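Local coordinates for protein ribonuclease (Chelonia mydas, PDB 2ZPO) that probably cleaves single- and double-stranded RNA on the 3' side of pyrimidine nucleotides, as a secreted endonuclease of the pancreatic ribonuclease family, at residues F76-C81 with S99-R104. Numbering follows the deposited sequence.
Sequences FALTTC and STQRIR
Four backbone hydrogen bonds define the pairing of Phe76-Leu78 with Ser99-Gln101 as antiparallel. Phe76 and Gln101 bond reciprocally, and so do Leu78 and Ser99; the straightest bond, Phe76 N to Gln101 O (2.8 Å, 170° at the hydrogen), nevertheless meets its carbonyl 56° out of plane. Between these pairs, the non-hydrogen-bonded Ala77 and Thr100 approach to 4.5 Å between CA atoms, and Thr100 CA makes a CA-H...O contact of 3.2 Å with Phe76 O. The segment axes diverge, at 113°, consistent with the strongly bent sheet of the ribonuclease A fold.

Apolar contacts centre on Ile103. Its CG1, in the crowded position between backbone N and carbonyl carbon, meets Phe76 CD1 at 3.9 Å, the two side chains crossing near a right angle, while CG2 lies 3.8 Å from Leu78 CD2. An alanine at Ile103 would probably loosen this packing, losing both branches that touch Phe76 and Leu78.

Polar side chains meet through water: one molecule lies 2.8 Å from Ser99 OG and also hydrogen-bonds Thr80 OG1.

The Leu78 side chain also packs on Thr45, a probable substrate-binding residue. Backbone bonds thus fix the pairing, and Ile103, against Phe76 and Leu78, joins the strands past the bonded part.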
loop_
_atom_site.group_PDB
_atom_site.type_symbol
_atom_site.label_atom_id
_atom_site.label_comp_id
_atom_site.label_asym_id
_atom_site.label_seq_id
_atom_site.Cartn_x
_atom_site.Cartn_y
_atom_site.Cartn_z
ATOM N N PHE A 76 7.614 -1.314 -8.909
ATOM C CA PHE A 76 6.190 -1.091 -9.107
ATOM C C PHE A 76 5.858 0.392 -9.081
ATOM O O PHE A 76 6.527 1.140 -8.392
ATOM C CB PHE A 76 5.387 -1.760 -7.976
ATOM C CG PHE A 76 5.508 -3.254 -7.954
ATOM C CD1 PHE A 76 6.357 -3.879 -7.057
ATOM C CD2 PHE A 76 4.806 -4.043 -8.873
ATOM C CE1 PHE A 76 6.486 -5.269 -7.045
ATOM C CE2 PHE A 76 4.947 -5.437 -8.858
ATOM C CZ PHE A 76 5.766 -6.044 -7.920
ATOM N N ALA A 77 4.837 0.793 -9.849
ATOM C CA ALA A 77 4.252 2.127 -9.681
ATOM C C ALA A 77 3.611 2.170 -8.284
ATOM O O ALA A 77 2.843 1.274 -7.904
ATOM C CB ALA A 77 3.197 2.382 -10.741
ATOM N N LEU A 78 3.906 3.227 -7.532
ATOM C CA LEU A 78 3.422 3.419 -6.154
ATOM C C LEU A 78 2.862 4.806 -5.953
ATOM O O LEU A 78 3.338 5.767 -6.573
ATOM C CB LEU A 78 4.574 3.262 -5.158
ATOM C CG LEU A 78 5.426 2.006 -5.194
ATOM C CD1 LEU A 78 6.497 2.103 -4.140
ATOM C CD2 LEU A 78 4.575 0.748 -4.967
ATOM N N THR A 79 1.851 4.912 -5.096
ATOM C CA THR A 79 1.471 6.216 -4.556
ATOM C C THR A 79 1.526 6.109 -3.041
ATOM O O THR A 79 0.937 5.183 -2.445
ATOM C CB THR A 79 0.059 6.630 -4.984
ATOM O OG1 THR A 79 -0.008 6.587 -6.414
ATOM C CG2 THR A 79 -0.278 8.069 -4.494
ATOM N N THR A 80 2.218 7.062 -2.428
ATOM C CA THR A 80 2.400 7.088 -0.980
ATOM C C THR A 80 1.668 8.290 -0.428
ATOM O O THR A 80 1.870 9.414 -0.901
ATOM C CB THR A 80 3.908 7.071 -0.588
ATOM O OG1 THR A 80 4.551 5.978 -1.258
ATOM C CG2 THR A 80 4.056 6.887 0.884
ATOM N N CYS A 81 0.805 8.035 0.557
ATOM C CA CYS A 81 -0.013 9.054 1.187
ATOM C C CYS A 81 0.431 9.221 2.634
ATOM O O CYS A 81 0.615 8.232 3.333
ATOM C CB CYS A 81 -1.484 8.629 1.156
ATOM S SG CYS A 81 -2.093 8.277 -0.509
ATOM N N SER A 99 5.996 7.225 -7.225
ATOM C CA SER A 99 7.349 6.746 -7.544
ATOM C C SER A 99 7.247 5.411 -8.260
ATOM O O SER A 99 6.129 4.889 -8.485
ATOM C CB SER A 99 8.184 6.584 -6.273
ATOM O OG SER A 99 7.531 5.670 -5.406
ATOM N N THR A 100 8.403 4.876 -8.650
ATOM C CA THR A 100 8.501 3.532 -9.217
ATOM C C THR A 100 9.663 2.842 -8.502
ATOM O O THR A 100 10.838 3.213 -8.705
ATOM C CB THR A 100 8.712 3.559 -10.756
ATOM O OG1 THR A 100 7.789 4.487 -11.359
ATOM C CG2 THR A 100 8.458 2.187 -11.356
ATOM N N GLN A 101 9.338 1.867 -7.644
ATOM C CA GLN A 101 10.301 1.349 -6.675
ATOM C C GLN A 101 10.013 -0.117 -6.411
ATOM O O GLN A 101 8.846 -0.538 -6.487
ATOM C CB GLN A 101 10.163 2.105 -5.358
ATOM C CG GLN A 101 10.566 3.589 -5.423
ATOM C CD GLN A 101 10.588 4.195 -4.052
ATOM O OE1 GLN A 101 11.574 4.063 -3.318
ATOM N NE2 GLN A 101 9.484 4.804 -3.666
ATOM N N ARG A 102 11.077 -0.876 -6.126
ATOM C CA ARG A 102 10.880 -2.211 -5.539
ATOM C C ARG A 102 10.281 -2.036 -4.146
ATOM O O ARG A 102 10.396 -0.978 -3.509
ATOM C CB ARG A 102 12.195 -3.014 -5.477
ATOM C CG ARG A 102 12.818 -3.273 -6.871
ATOM C CD ARG A 102 14.263 -3.778 -6.778
ATOM N NE ARG A 102 14.393 -4.986 -5.984
ATOM C CZ ARG A 102 15.186 -5.152 -4.928
ATOM N NH1 ARG A 102 15.992 -4.183 -4.510
ATOM N NH2 ARG A 102 15.201 -6.325 -4.311
ATOM N N ILE A 103 9.625 -3.086 -3.674
ATOM C CA ILE A 103 8.954 -3.026 -2.374
ATOM C C ILE A 103 9.317 -4.216 -1.488
ATOM O O ILE A 103 9.668 -5.301 -1.986
ATOM C CB ILE A 103 7.392 -2.921 -2.497
ATOM C CG1 ILE A 103 6.790 -4.151 -3.194
ATOM C CG2 ILE A 103 7.010 -1.611 -3.207
ATOM C CD1 ILE A 103 5.255 -4.224 -3.188
ATOM N N ARG A 104 9.175 -3.989 -0.170
ATOM C CA ARG A 104 9.444 -4.997 0.856
ATOM C C ARG A 104 8.124 -5.225 1.561
ATOM O O ARG A 104 7.513 -4.266 2.066
ATOM C CB ARG A 104 10.509 -4.491 1.859
ATOM C CG ARG A 104 10.786 -5.477 2.985
ATOM C CD ARG A 104 11.975 -5.079 3.824
ATOM N NE ARG A 104 13.198 -5.246 3.044
ATOM C CZ ARG A 104 14.398 -4.866 3.448
ATOM N NH1 ARG A 104 14.533 -4.297 4.648
ATOM N NH2 ARG A 104 15.441 -5.058 2.650
HETATM O O HOH W 1 5.517 6.883 -3.822
#